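Local atomic coordinates of NADP-dependent alcohol dehydrogenase (Entamoeba histolytica, PDB entry 2OUI), a protein that probably catalyses the reversible, NADP-dependent interconversion of alcohols with aldehydes or ketones at a zinc-containing active site, working as a tetramer. Residues A[34-39]-A[335-340]; A[322-327]-A[331-336]; A[88-93]-A[130-135]; A[114-119]-A[125-130]. The protein carries 1 engineered substitution. One frame throughout, in Å; residues are numbered along the deposited sequence.

Interaction 1. Residues A[34-39]-A[335-340]; sequences LAPCTS and MLMKNK. With ZN (zinc ion), chain E; EDO (1,2-ethanediol), chain I; CAC (cacodylate ion), chain H; NO3 (nitrate ion), chain F.
Pro36 opens the contact: its CG presses on Met337 CG at 3.5 Å, tighter than a normal carbon contact. The two side chains cross at about a right angle, and Met337, bent at both chi2 (-55°) and chi3 (-85°), carries its methyl on past the proline ring, with CE 3.6 Å from Pro36 O. The side chain of Cys37 points away from the helix, and its SG binds the zinc at 2.2 Å. From the N-cap position of helix 38-46, Cys37 SG also accepts Ser39 N at 3.4 Å in a nearly straight bond (163°). His59 and Asp150 complete the protein ligands, and cacodylate O2 takes a further position on the zinc at 1.9 Å. Thr38 OG1 lies 3.7 Å from Met337 CE while donating to nitrate O1 at 2.7 Å. Ser39 OG then accepts a hydrogen bond from ethanediol O2; all three small molecules probably come from the crystallisation liquor. No hydrogen bond joins the two segments; Met337 meets the turn by van der Waals packing, on the Pro36 ring and against Pro36 O and Thr38 OG1. The Cys37 sulfur both ligates the zinc and caps the helix, which ties the ligand's position to the helix start.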
loop_
_atom_site.group_PDB
_atom_site.type_symbol
_atom_site.label_atom_id
_atom_site.label_comp_id
_atom_site.label_asym_id
_atom_site.label_seq_id
_atom_site.Cartn_x
_atom_site.Cartn_y
_atom_site.Cartn_z
ATOM N N LEU A 34 -29.205 -19.951 10.512
ATOM C CA LEU A 34 -28.024 -20.004 11.385
ATOM C C LEU A 34 -27.070 -21.054 10.877
ATOM O O LEU A 34 -27.513 -22.031 10.281
ATOM C CB LEU A 34 -28.453 -20.424 12.811
ATOM C CG LEU A 34 -29.318 -19.403 13.578
ATOM C CD1 LEU A 34 -29.829 -20.021 14.882
ATOM C CD2 LEU A 34 -28.557 -18.086 13.855
ATOM N N ALA A 35 -25.778 -20.881 11.144
ATOM C CA ALA A 35 -24.796 -21.940 10.835
ATOM C C ALA A 35 -23.787 -22.059 11.983
ATOM O O ALA A 35 -23.473 -21.052 12.621
ATOM C CB ALA A 35 -24.071 -21.632 9.531
ATOM N N PRO A 36 -23.292 -23.279 12.254
ATOM C CA PRO A 36 -22.231 -23.494 13.247
ATOM C C PRO A 36 -20.837 -23.383 12.632
ATOM O O PRO A 36 -20.683 -23.512 11.405
ATOM C CB PRO A 36 -22.459 -24.930 13.673
ATOM C CG PRO A 36 -22.873 -25.595 12.371
ATOM C CD PRO A 36 -23.709 -24.548 11.629
ATOM N N CYS A 37 -19.836 -23.141 13.479
ATOM C CA CYS A 37 -18.472 -22.885 13.015
ATOM C C CYS A 37 -17.509 -23.754 13.781
ATOM O O CYS A 37 -17.681 -23.969 14.961
ATOM C CB CYS A 37 -18.095 -21.415 13.264
ATOM S SG CYS A 37 -16.521 -20.981 12.450
ATOM N N THR A 38 -16.483 -24.237 13.088
ATOM C CA THR A 38 -15.350 -24.922 13.702
ATOM C C THR A 38 -14.774 -24.112 14.863
ATOM O O THR A 38 -14.347 -24.677 15.862
ATOM C CB THR A 38 -14.252 -25.150 12.630
ATOM O OG1 THR A 38 -14.839 -25.843 11.514
ATOM C CG2 THR A 38 -13.130 -26.010 13.173
ATOM N N SER A 39 -14.782 -22.787 14.748
ATOM C CA SER A 39 -14.213 -21.950 15.814
ATOM C C SER A 39 -14.853 -22.269 17.149
ATOM O O SER A 39 -14.178 -22.332 18.180
ATOM C CB SER A 39 -14.368 -20.468 15.514
ATOM O OG SER A 39 -13.685 -20.138 14.323
ATOM N N MET A 335 -22.713 -30.122 16.633
ATOM C CA MET A 335 -22.099 -31.450 16.849
ATOM C C MET A 335 -21.463 -32.058 15.596
ATOM O O MET A 335 -20.458 -32.777 15.694
ATOM C CB MET A 335 -23.095 -32.414 17.468
ATOM C CG MET A 335 -23.440 -32.101 18.916
ATOM S SD MET A 335 -21.992 -31.808 19.963
ATOM C CE MET A 335 -22.720 -32.084 21.567
ATOM N N LEU A 336 -22.028 -31.748 14.428
ATOM C CA LEU A 336 -21.426 -32.110 13.138
ATOM C C LEU A 336 -20.066 -31.472 12.940
ATOM O O LEU A 336 -19.171 -32.105 12.391
ATOM C CB LEU A 336 -22.326 -31.694 11.961
ATOM C CG LEU A 336 -23.541 -32.546 11.567
ATOM C CD1 LEU A 336 -24.305 -31.847 10.438
ATOM C CD2 LEU A 336 -23.099 -33.926 11.134
ATOM N N MET A 337 -19.913 -30.223 13.369
ATOM C CA MET A 337 -18.653 -29.502 13.187
ATOM C C MET A 337 -17.552 -30.099 14.047
ATOM O O MET A 337 -16.352 -29.994 13.711
ATOM C CB MET A 337 -18.798 -28.006 13.509
ATOM C CG MET A 337 -19.826 -27.278 12.667
ATOM S SD MET A 337 -19.571 -27.450 10.890
ATOM C CE MET A 337 -18.403 -26.154 10.529
ATOM N N LYS A 338 -17.976 -30.697 15.160
ATOM C CA LYS A 338 -17.083 -31.358 16.094
ATOM C C LYS A 338 -16.697 -32.733 15.544
ATOM O O LYS A 338 -15.518 -33.074 15.492
ATOM C CB LYS A 338 -17.753 -31.517 17.462
ATOM C CG LYS A 338 -16.799 -32.020 18.551
ATOM C CD LYS A 338 -17.545 -32.733 19.670
ATOM C CE LYS A 338 -16.621 -33.061 20.834
ATOM N NZ LYS A 338 -15.248 -33.404 20.392
ATOM N N ASN A 339 -17.693 -33.498 15.109
ATOM C CA ASN A 339 -17.462 -34.871 14.602
ATOM C C ASN A 339 -16.890 -35.007 13.172
ATOM O O ASN A 339 -16.156 -35.963 12.883
ATOM C CB ASN A 339 -18.732 -35.686 14.778
ATOM C CG ASN A 339 -19.121 -35.816 16.241
ATOM O OD1 ASN A 339 -18.255 -35.874 17.116
ATOM N ND2 ASN A 339 -20.425 -35.853 16.518
ATOM N N LYS A 340 -17.227 -34.055 12.300
ATOM C CA LYS A 340 -16.710 -33.971 10.912
ATOM C C LYS A 340 -16.871 -35.247 10.068
ATOM O O LYS A 340 -15.855 -35.835 9.653
ATOM C CB LYS A 340 -15.227 -33.579 10.878
ATOM C CG LYS A 340 -14.800 -32.375 11.693
ATOM C CD LYS A 340 -13.343 -32.561 12.171
ATOM C CE LYS A 340 -13.211 -33.847 13.023
ATOM N NZ LYS A 340 -11.855 -34.078 13.599
HETATM ZN ZN ZN E . -16.599 -18.769 12.771
HETATM C C1 EDO I . -12.037 -19.620 11.044
HETATM O O1 EDO I . -10.654 -19.965 11.212
HETATM C C2 EDO I . -12.910 -20.857 11.236
HETATM O O2 EDO I . -12.437 -21.742 12.270
HETATM AS AS CAC H . -14.108 -16.758 13.048
HETATM O O1 CAC H . -13.678 -16.822 11.371
HETATM O O2 CAC H . -14.904 -18.253 13.543
HETATM C C1 CAC H . -12.534 -16.705 14.203
HETATM C C2 CAC H . -15.328 -15.268 13.415
HETATM N N NO3 F . -13.212 -24.272 8.564
HETATM O O1 NO3 F . -14.385 -24.370 9.331
HETATM O O2 NO3 F . -13.280 -23.852 7.254
HETATM O O3 NO3 F . -11.965 -24.598 9.108
#

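Interaction 2. Residues A[322-327]-A[331-336]; sequences HRFEGL and EDALML
His322 and Phe324 share nearly the same first torsion (chi1 -68° and -67°), with CG anti to the carbonyl carbon in each, which sends both rings from one side of strand 320-325 toward the helix. Leu336 reaches back from that helix, and its extended chi2 (176°) carries CD1 out to a place between the two rings. The methyl meets them differently. Over one face of the imidazole it makes a CH-pi contact, 3.9 Å from Leu336 CD1 to the centroid of the His322 ring, displaced toward the CG-CD2 side, where His322 CD2 is its nearest atom at 3.6 Å. Against the phenyl group Leu336 CD1 sits at the edge, in the ring plane, 4.0 Å from Phe324 CE1. Phe324 is met by two more residues one turn up the helix: Ala333 CB lies 4.0 Å from Phe324 CE1, and Asp332 CB is equally far from Phe324 CE2. Asp332 thus touches the ring through its methylene. No hydrogen bond links the segments, whose axes run nearly antiparallel and approach to 9.7 Å. Phe324 also packs on Val349 and His322 on Pro347, both in strand 346-350, which pairs in parallel with strand 320-325. Strand, helix and second strand make up a beta-alpha-beta crossover, and this contact is the seam between its first strand and the covering helix.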
loop_
_atom_site.group_PDB
_atom_site.type_symbol
_atom_site.label_atom_id
_atom_site.label_comp_id
_atom_site.label_asym_id
_atom_site.label_seq_id
_atom_site.Cartn_x
_atom_site.Cartn_y
_atom_site.Cartn_z
ATOM N N HIS A 322 -25.730 -29.884 4.693
ATOM C CA HIS A 322 -26.706 -30.403 5.647
ATOM C C HIS A 322 -27.683 -29.282 5.951
ATOM O O HIS A 322 -27.266 -28.160 6.240
ATOM C CB HIS A 322 -26.017 -30.794 6.950
ATOM C CG HIS A 322 -25.114 -31.981 6.836
ATOM N ND1 HIS A 322 -23.853 -31.906 6.281
ATOM C CD2 HIS A 322 -25.277 -33.263 7.232
ATOM C CE1 HIS A 322 -23.286 -33.099 6.326
ATOM N NE2 HIS A 322 -24.132 -33.941 6.893
ATOM N N ARG A 323 -28.977 -29.590 5.904
ATOM C CA ARG A 323 -30.021 -28.603 6.151
ATOM C C ARG A 323 -30.967 -29.081 7.253
ATOM O O ARG A 323 -31.462 -30.216 7.192
ATOM C CB ARG A 323 -30.809 -28.335 4.866
ATOM C CG ARG A 323 -29.996 -27.652 3.769
ATOM C CD ARG A 323 -30.776 -27.568 2.458
ATOM N NE ARG A 323 -29.903 -27.244 1.321
ATOM C CZ ARG A 323 -29.668 -26.009 0.882
ATOM N NH1 ARG A 323 -30.232 -24.955 1.481
ATOM N NH2 ARG A 323 -28.856 -25.819 -0.154
ATOM N N PHE A 324 -31.219 -28.223 8.247
ATOM C CA PHE A 324 -32.094 -28.538 9.397
ATOM C C PHE A 324 -33.209 -27.486 9.483
ATOM O O PHE A 324 -33.077 -26.384 8.951
ATOM C CB PHE A 324 -31.284 -28.449 10.715
ATOM C CG PHE A 324 -30.211 -29.497 10.860
ATOM C CD1 PHE A 324 -28.899 -29.207 10.523
ATOM C CD2 PHE A 324 -30.507 -30.747 11.386
ATOM C CE1 PHE A 324 -27.879 -30.177 10.652
ATOM C CE2 PHE A 324 -29.514 -31.727 11.530
ATOM C CZ PHE A 324 -28.198 -31.438 11.164
ATOM N N GLU A 325 -34.287 -27.807 10.184
ATOM C CA GLU A 325 -35.314 -26.817 10.461
ATOM C C GLU A 325 -35.519 -26.761 11.959
ATOM O O GLU A 325 -35.651 -27.805 12.602
ATOM C CB GLU A 325 -36.648 -27.210 9.827
ATOM C CG GLU A 325 -36.614 -27.403 8.322
ATOM C CD GLU A 325 -36.695 -26.092 7.558
ATOM O OE1 GLU A 325 -37.434 -25.182 8.012
ATOM O OE2 GLU A 325 -36.030 -25.976 6.502
ATOM N N GLY A 326 -35.579 -25.549 12.500
ATOM C CA GLY A 326 -35.933 -25.365 13.905
ATOM C C GLY A 326 -34.737 -24.995 14.744
ATOM O O GLY A 326 -33.642 -25.568 14.582
ATOM N N LEU A 327 -34.947 -24.044 15.653
ATOM C CA LEU A 327 -33.871 -23.534 16.493
ATOM C C LEU A 327 -33.134 -24.636 17.266
ATOM O O LEU A 327 -31.916 -24.578 17.401
ATOM C CB LEU A 327 -34.387 -22.463 17.452
ATOM C CG LEU A 327 -33.332 -21.785 18.346
ATOM C CD1 LEU A 327 -32.223 -21.097 17.567
ATOM C CD2 LEU A 327 -34.000 -20.767 19.311
ATOM N N GLU A 331 -28.018 -27.356 17.872
ATOM C CA GLU A 331 -27.193 -28.267 18.657
ATOM C C GLU A 331 -26.681 -29.424 17.803
ATOM O O GLU A 331 -25.469 -29.718 17.796
ATOM C CB GLU A 331 -27.939 -28.773 19.878
ATOM C CG GLU A 331 -27.068 -29.627 20.774
ATOM C CD GLU A 331 -27.715 -29.881 22.119
ATOM O OE1 GLU A 331 -28.966 -29.898 22.188
ATOM O OE2 GLU A 331 -26.972 -30.066 23.100
ATOM N N ASP A 332 -27.588 -30.048 17.057
ATOM C CA ASP A 332 -27.221 -31.091 16.087
ATOM C C ASP A 332 -26.189 -30.583 15.090
ATOM O O ASP A 332 -25.183 -31.264 14.825
ATOM C CB ASP A 332 -28.457 -31.578 15.335
ATOM C CG ASP A 332 -29.571 -32.016 16.257
ATOM O OD1 ASP A 332 -30.089 -31.188 17.046
ATOM O OD2 ASP A 332 -29.946 -33.199 16.174
ATOM N N ALA A 333 -26.424 -29.381 14.556
ATOM C CA ALA A 333 -25.539 -28.800 13.569
ATOM C C ALA A 333 -24.153 -28.550 14.163
ATOM O O ALA A 333 -23.137 -28.815 13.510
ATOM C CB ALA A 333 -26.114 -27.515 13.017
ATOM N N LEU A 334 -24.091 -28.056 15.395
ATOM C CA LEU A 334 -22.773 -27.779 15.989
ATOM C C LEU A 334 -22.004 -29.081 16.222
ATOM O O LEU A 334 -20.795 -29.136 16.009
ATOM C CB LEU A 334 -22.889 -26.983 17.293
ATOM C CG LEU A 334 -21.582 -26.641 18.027
ATOM C CD1 LEU A 334 -20.598 -25.827 17.170
ATOM C CD2 LEU A 334 -21.896 -25.921 19.347
ATOM N N MET A 335 -22.713 -30.122 16.633
ATOM C CA MET A 335 -22.099 -31.450 16.849
ATOM C C MET A 335 -21.463 -32.058 15.596
ATOM O O MET A 335 -20.458 -32.777 15.694
ATOM C CB MET A 335 -23.095 -32.414 17.468
ATOM C CG MET A 335 -23.440 -32.101 18.916
ATOM S SD MET A 335 -21.992 -31.808 19.963
ATOM C CE MET A 335 -22.720 -32.084 21.567
ATOM N N LEU A 336 -22.028 -31.748 14.428
ATOM C CA LEU A 336 -21.426 -32.110 13.138
ATOM C C LEU A 336 -20.066 -31.472 12.940
ATOM O O LEU A 336 -19.171 -32.105 12.391
ATOM C CB LEU A 336 -22.326 -31.694 11.961
ATOM C CG LEU A 336 -23.541 -32.546 11.567
ATOM C CD1 LEU A 336 -24.305 -31.847 10.438
ATOM C CD2 LEU A 336 -23.099 -33.926 11.134
#

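Interaction 3. Residues A[88-93]-A[130-135]; sequences PDWGEE and DANLAL
Asn132 uses both ends of its side-chain amide to hold the loop carrying Pro88 and Trp90. Asn132 ND2 donates to Pro88 O at 3.1 Å in a straight bond that lies in the planes of both the amide and the acceptor carbonyl and falls on a lone pair. Asn132 OD1 in turn accepts Trp90 NE1 at 2.8 Å, again nearly straight (170°). The indole presents this N-H in its own ring plane, but it arrives 35° out of the plane of the Asn132 carbonyl, and ring and amide planes are 37° apart. Pro88 CD approaches Asn132 OD1 to 3.2 Å, so this oxygen is covered by a ring carbon as well as by the indole donor. The second hydrogen of ND2 is taken by Asn127 O, which leaves the buried amide with a partner for each of its polar hydrogens and for its oxygen, and fixes its rotation. Beside these bonds Ala131 CB packs on Trp90 CD1 at 3.6 Å. On the loop side, Pro88 CB lies over one face of the indole, and the type I turn from Asp89 to Glu92 is closed by Glu92 N donating to Asp89 O. Trp90 N is bound by Glu128 OE1, and Ala131 O accepts Gln96 NE2 of a second subunit. The contact therefore fastens the loop between strand 80-83 and helix 93-96 to the end of the short helix 129-132, just ahead of strand 134-135, at a subunit interface of the tetramer.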
loop_
_atom_site.group_PDB
_atom_site.type_symbol
_atom_site.label_atom_id
_atom_site.label_comp_id
_atom_site.label_asym_id
_atom_site.label_seq_id
_atom_site.Cartn_x
_atom_site.Cartn_y
_atom_site.Cartn_z
ATOM N N PRO A 88 -17.964 -4.472 14.884
ATOM C CA PRO A 88 -17.049 -3.560 15.582
ATOM C C PRO A 88 -17.708 -2.407 16.365
ATOM O O PRO A 88 -18.880 -2.044 16.135
ATOM C CB PRO A 88 -16.202 -2.958 14.428
ATOM C CG PRO A 88 -16.317 -3.962 13.313
ATOM C CD PRO A 88 -17.773 -4.432 13.427
ATOM N N ASP A 89 -16.943 -1.853 17.292
ATOM C CA ASP A 89 -17.267 -0.567 17.927
ATOM C C ASP A 89 -16.496 0.428 17.068
ATOM O O ASP A 89 -15.265 0.559 17.204
ATOM C CB ASP A 89 -16.722 -0.534 19.354
ATOM C CG ASP A 89 -17.076 -1.809 20.164
ATOM O OD1 ASP A 89 -18.252 -1.977 20.565
ATOM O OD2 ASP A 89 -16.161 -2.638 20.406
ATOM N N TRP A 90 -17.201 1.084 16.158
ATOM C CA TRP A 90 -16.540 1.830 15.067
ATOM C C TRP A 90 -15.728 3.081 15.485
ATOM O O TRP A 90 -14.914 3.582 14.703
ATOM C CB TRP A 90 -17.562 2.128 13.946
ATOM C CG TRP A 90 -17.911 0.878 13.193
ATOM C CD1 TRP A 90 -18.959 0.026 13.436
ATOM C CD2 TRP A 90 -17.160 0.301 12.131
ATOM N NE1 TRP A 90 -18.915 -1.042 12.557
ATOM C CE2 TRP A 90 -17.818 -0.890 11.741
ATOM C CE3 TRP A 90 -15.990 0.692 11.441
ATOM C CZ2 TRP A 90 -17.344 -1.702 10.702
ATOM C CZ3 TRP A 90 -15.522 -0.120 10.409
ATOM C CH2 TRP A 90 -16.181 -1.304 10.060
ATOM N N GLY A 91 -15.971 3.615 16.679
ATOM C CA GLY A 91 -15.237 4.791 17.163
ATOM C C GLY A 91 -14.070 4.471 18.085
ATOM O O GLY A 91 -13.411 5.378 18.573
ATOM N N GLU A 92 -13.838 3.191 18.376
ATOM C CA GLU A 92 -12.713 2.826 19.265
ATOM C C GLU A 92 -11.374 3.057 18.576
ATOM O O GLU A 92 -11.329 3.181 17.340
ATOM C CB GLU A 92 -12.832 1.375 19.751
ATOM C CG GLU A 92 -13.983 1.113 20.743
ATOM C CD GLU A 92 -13.898 1.874 22.067
ATOM O OE1 GLU A 92 -12.793 2.200 22.546
ATOM O OE2 GLU A 92 -14.970 2.124 22.649
ATOM N N GLU A 93 -10.298 3.124 19.364
ATOM C CA GLU A 93 -8.959 3.425 18.829
ATOM C C GLU A 93 -8.584 2.546 17.641
ATOM O O GLU A 93 -8.118 3.032 16.610
ATOM C CB GLU A 93 -7.886 3.219 19.896
ATOM C CG GLU A 93 -6.492 3.147 19.241
ATOM C CD GLU A 93 -5.384 2.765 20.197
ATOM O OE1 GLU A 93 -5.500 3.057 21.403
ATOM O OE2 GLU A 93 -4.380 2.190 19.734
ATOM N N ASP A 130 -26.969 0.297 12.924
ATOM C CA ASP A 130 -26.933 0.944 11.614
ATOM C C ASP A 130 -25.631 0.635 10.915
ATOM O O ASP A 130 -25.597 0.453 9.702
ATOM C CB ASP A 130 -27.062 2.477 11.739
ATOM C CG ASP A 130 -28.509 2.935 11.847
ATOM O OD1 ASP A 130 -29.420 2.121 11.575
ATOM O OD2 ASP A 130 -28.735 4.119 12.203
ATOM N N ALA A 131 -24.542 0.579 11.687
ATOM C CA ALA A 131 -23.220 0.394 11.114
ATOM C C ALA A 131 -22.965 -1.095 10.843
ATOM O O ALA A 131 -22.235 -1.442 9.925
ATOM C CB ALA A 131 -22.174 0.922 12.071
ATOM N N ASN A 132 -23.575 -1.970 11.641
ATOM C CA ASN A 132 -23.232 -3.379 11.636
ATOM C C ASN A 132 -24.199 -4.362 10.967
ATOM O O ASN A 132 -23.874 -5.533 10.870
ATOM C CB ASN A 132 -22.927 -3.841 13.066
ATOM C CG ASN A 132 -21.598 -3.326 13.540
ATOM O OD1 ASN A 132 -20.664 -3.251 12.749
ATOM N ND2 ASN A 132 -21.510 -2.931 14.810
ATOM N N LEU A 133 -25.367 -3.902 10.512
ATOM C CA LEU A 133 -26.320 -4.805 9.843
ATOM C C LEU A 133 -26.603 -4.382 8.386
ATOM O O LEU A 133 -26.916 -3.216 8.126
ATOM C CB LEU A 133 -27.638 -4.842 10.627
ATOM C CG LEU A 133 -27.520 -5.500 12.017
ATOM C CD1 LEU A 133 -28.832 -5.376 12.772
ATOM C CD2 LEU A 133 -27.060 -6.955 11.923
ATOM N N ALA A 134 -26.469 -5.333 7.457
ATOM C CA ALA A 134 -26.767 -5.094 6.044
ATOM C C ALA A 134 -28.159 -5.619 5.796
ATOM O O ALA A 134 -28.514 -6.691 6.291
ATOM C CB ALA A 134 -25.764 -5.843 5.149
ATOM N N LEU A 135 -28.955 -4.890 5.030
ATOM C CA LEU A 135 -30.235 -5.460 4.590
ATOM C C LEU A 135 -30.028 -6.681 3.682
ATOM O O LEU A 135 -29.135 -6.672 2.838
ATOM C CB LEU A 135 -31.095 -4.391 3.885
ATOM C CG LEU A 135 -31.617 -3.224 4.753
ATOM C CD1 LEU A 135 -32.395 -2.239 3.878
ATOM C CD2 LEU A 135 -32.464 -3.692 5.955
#

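Interaction 4. Residues A[114-119]-A[125-130]; sequences NFKDGV and HVNEAD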
loop_
_atom_site.group_PDB
_atom_site.type_symbol
_atom_site.label_atom_id
_atom_site.label_comp_id
_atom_site.label_asym_id
_atom_site.label_seq_id
_atom_site.Cartn_x
_atom_site.Cartn_y
_atom_site.Cartn_z
ATOM N N ASN A 114 -17.395 -15.100 21.221
ATOM C CA ASN A 114 -16.058 -14.845 21.794
ATOM C C ASN A 114 -16.197 -14.462 23.278
ATOM O O ASN A 114 -15.828 -15.246 24.169
ATOM C CB ASN A 114 -15.309 -13.785 20.958
ATOM C CG ASN A 114 -13.930 -13.445 21.509
ATOM O OD1 ASN A 114 -13.436 -14.073 22.468
ATOM N ND2 ASN A 114 -13.280 -12.455 20.879
ATOM N N PHE A 115 -16.778 -13.290 23.553
ATOM C CA PHE A 115 -17.013 -12.858 24.920
ATOM C C PHE A 115 -18.435 -12.308 25.129
ATOM O O PHE A 115 -18.787 -11.937 26.246
ATOM C CB PHE A 115 -15.960 -11.826 25.357
ATOM C CG PHE A 115 -15.864 -10.631 24.436
ATOM C CD1 PHE A 115 -16.749 -9.556 24.570
ATOM C CD2 PHE A 115 -14.892 -10.581 23.442
ATOM C CE1 PHE A 115 -16.662 -8.446 23.719
ATOM C CE2 PHE A 115 -14.810 -9.489 22.597
ATOM C CZ PHE A 115 -15.706 -8.424 22.738
ATOM N N LYS A 116 -19.229 -12.265 24.051
ATOM C CA LYS A 116 -20.629 -11.795 24.083
ATOM C C LYS A 116 -21.524 -12.958 23.676
ATOM O O LYS A 116 -21.129 -13.809 22.868
ATOM C CB LYS A 116 -20.816 -10.620 23.106
ATOM C CG LYS A 116 -22.256 -10.051 22.962
ATOM C CD LYS A 116 -22.332 -8.950 21.885
ATOM C CE LYS A 116 -23.702 -8.274 21.869
ATOM N NZ LYS A 116 -23.739 -7.139 20.850
ATOM N N ASP A 117 -22.729 -13.009 24.234
ATOM C CA ASP A 117 -23.691 -14.025 23.817
ATOM C C ASP A 117 -23.892 -13.932 22.301
ATOM O O ASP A 117 -24.099 -12.839 21.740
ATOM C CB ASP A 117 -25.025 -13.829 24.513
ATOM C CG ASP A 117 -25.009 -14.241 25.984
ATOM O OD1 ASP A 117 -24.241 -15.149 26.379
ATOM O OD2 ASP A 117 -25.798 -13.659 26.755
ATOM N N GLY A 118 -23.823 -15.085 21.644
ATOM C CA GLY A 118 -23.889 -15.153 20.181
ATOM C C GLY A 118 -25.310 -15.329 19.682
ATOM O O GLY A 118 -26.251 -14.942 20.364
ATOM N N VAL A 119 -25.434 -15.908 18.497
ATOM C CA VAL A 119 -26.652 -15.856 17.703
ATOM C C VAL A 119 -27.555 -17.076 17.871
ATOM O O VAL A 119 -28.663 -17.105 17.300
ATOM C CB VAL A 119 -26.350 -15.581 16.187
ATOM C CG1 VAL A 119 -25.620 -14.240 16.013
ATOM C CG2 VAL A 119 -25.566 -16.721 15.544
ATOM N N HIS A 125 -28.459 -9.648 20.391
ATOM C CA HIS A 125 -28.230 -8.234 20.482
ATOM C C HIS A 125 -27.118 -7.845 19.506
ATOM O O HIS A 125 -26.057 -8.494 19.455
ATOM C CB HIS A 125 -27.837 -7.874 21.916
ATOM C CG HIS A 125 -27.464 -6.432 22.112
ATOM N ND1 HIS A 125 -26.222 -5.929 21.769
ATOM C CD2 HIS A 125 -28.151 -5.402 22.654
ATOM C CE1 HIS A 125 -26.175 -4.642 22.065
ATOM N NE2 HIS A 125 -27.334 -4.298 22.607
ATOM N N VAL A 126 -27.341 -6.756 18.776
ATOM C CA VAL A 126 -26.329 -6.217 17.875
ATOM C C VAL A 126 -25.979 -4.781 18.289
ATOM O O VAL A 126 -26.859 -3.908 18.335
ATOM C CB VAL A 126 -26.815 -6.212 16.402
ATOM C CG1 VAL A 126 -25.712 -5.670 15.463
ATOM C CG2 VAL A 126 -27.270 -7.607 15.991
ATOM N N ASN A 127 -24.703 -4.526 18.595
ATOM C CA ASN A 127 -24.251 -3.153 18.919
ATOM C C ASN A 127 -24.091 -2.320 17.649
ATOM O O ASN A 127 -23.760 -2.869 16.608
ATOM C CB ASN A 127 -22.890 -3.198 19.627
ATOM C CG ASN A 127 -21.852 -3.923 18.809
ATOM O OD1 ASN A 127 -21.963 -5.133 18.558
ATOM N ND2 ASN A 127 -20.838 -3.189 18.363
ATOM N N GLU A 128 -24.293 -1.001 17.741
ATOM C CA GLU A 128 -24.125 -0.121 16.564
ATOM C C GLU A 128 -24.826 -0.678 15.314
ATOM O O GLU A 128 -24.218 -0.886 14.263
ATOM C CB GLU A 128 -22.628 0.191 16.332
ATOM C CG GLU A 128 -22.108 1.099 17.464
ATOM C CD GLU A 128 -20.627 1.382 17.367
ATOM O OE1 GLU A 128 -20.111 1.479 16.231
ATOM O OE2 GLU A 128 -19.997 1.529 18.442
ATOM N N ALA A 129 -26.131 -0.916 15.446
ATOM C CA ALA A 129 -26.869 -1.663 14.428
ATOM C C ALA A 129 -26.881 -1.026 13.019
ATOM O O ALA A 129 -26.833 -1.747 12.024
ATOM C CB ALA A 129 -28.305 -1.922 14.905
ATOM N N ASP A 130 -26.969 0.297 12.924
ATOM C CA ASP A 130 -26.933 0.944 11.614
ATOM C C ASP A 130 -25.631 0.635 10.915
ATOM O O ASP A 130 -25.597 0.453 9.702
ATOM C CB ASP A 130 -27.062 2.477 11.739
ATOM C CG ASP A 130 -28.509 2.935 11.847
ATOM O OD1 ASP A 130 -29.420 2.121 11.575
ATOM O OD2 ASP A 130 -28.735 4.119 12.203
HETATM O O HOH W 1 -22.977 -7.833 18.317
HETATM O O HOH W 2 -26.363 -11.067 22.040
#
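Lys116 lies in extended loop backbone, its side chain directed at His125, which is itself extended within strand 124-126. A fully stretched side chain, with CG anti to the backbone N (chi1 177°) and every later torsion near 180°, delivers the ammonium group to that residue. Lys116 NZ reaches the edge of the imidazole in its ring plane and donates to His125 ND1 at 2.9 Å. Lys116 NZ also donates to His125 O at 3.0 Å, from well above the carbonyl plane (63° out). A third bond goes to a water, which accepts from Lys116 NZ at 2.7 Å and donates to Asn127 OD1 at 2.9 Å, an oxygen also bound by Thr87 OG1. A second water links the backbones, donating to Asp117 O at 2.9 Å and accepting from His125 N at 3.0 Å. Together these bonds tie the loop before strand 124-126 to the end of that strand in the GroES-like domain. On its far side the imidazole bonds through NE2 to Asp26 OD2. His125 ND1, His125 O and a water surround the ammonium group as acceptors. With ND1 accepting from a positive neighbour and NE2 facing a carboxylate, His125 is probably neutral with its proton on NE2, bridging Lys116 and Asp26.

Interactions 1 and 2 share helix 329-339: the first is buried beside the zinc, the second lies nearer the surface, and both join across by packing without hydrogen bonds. They touch, Pro36 of one packing on Ala333 and Leu334 of the other. Interactions 3 and 4 form a second pair whose segments both reach helix 129-132, and they depend on polar groups instead, with direct bonds in buried interaction 3 and added waters in partly buried interaction 4. These two are also hydrogen-bonded to each other. Leu34 packing on Val119 connects the pairs, whereas interactions 1 and 3 have centres about 27 Å apart.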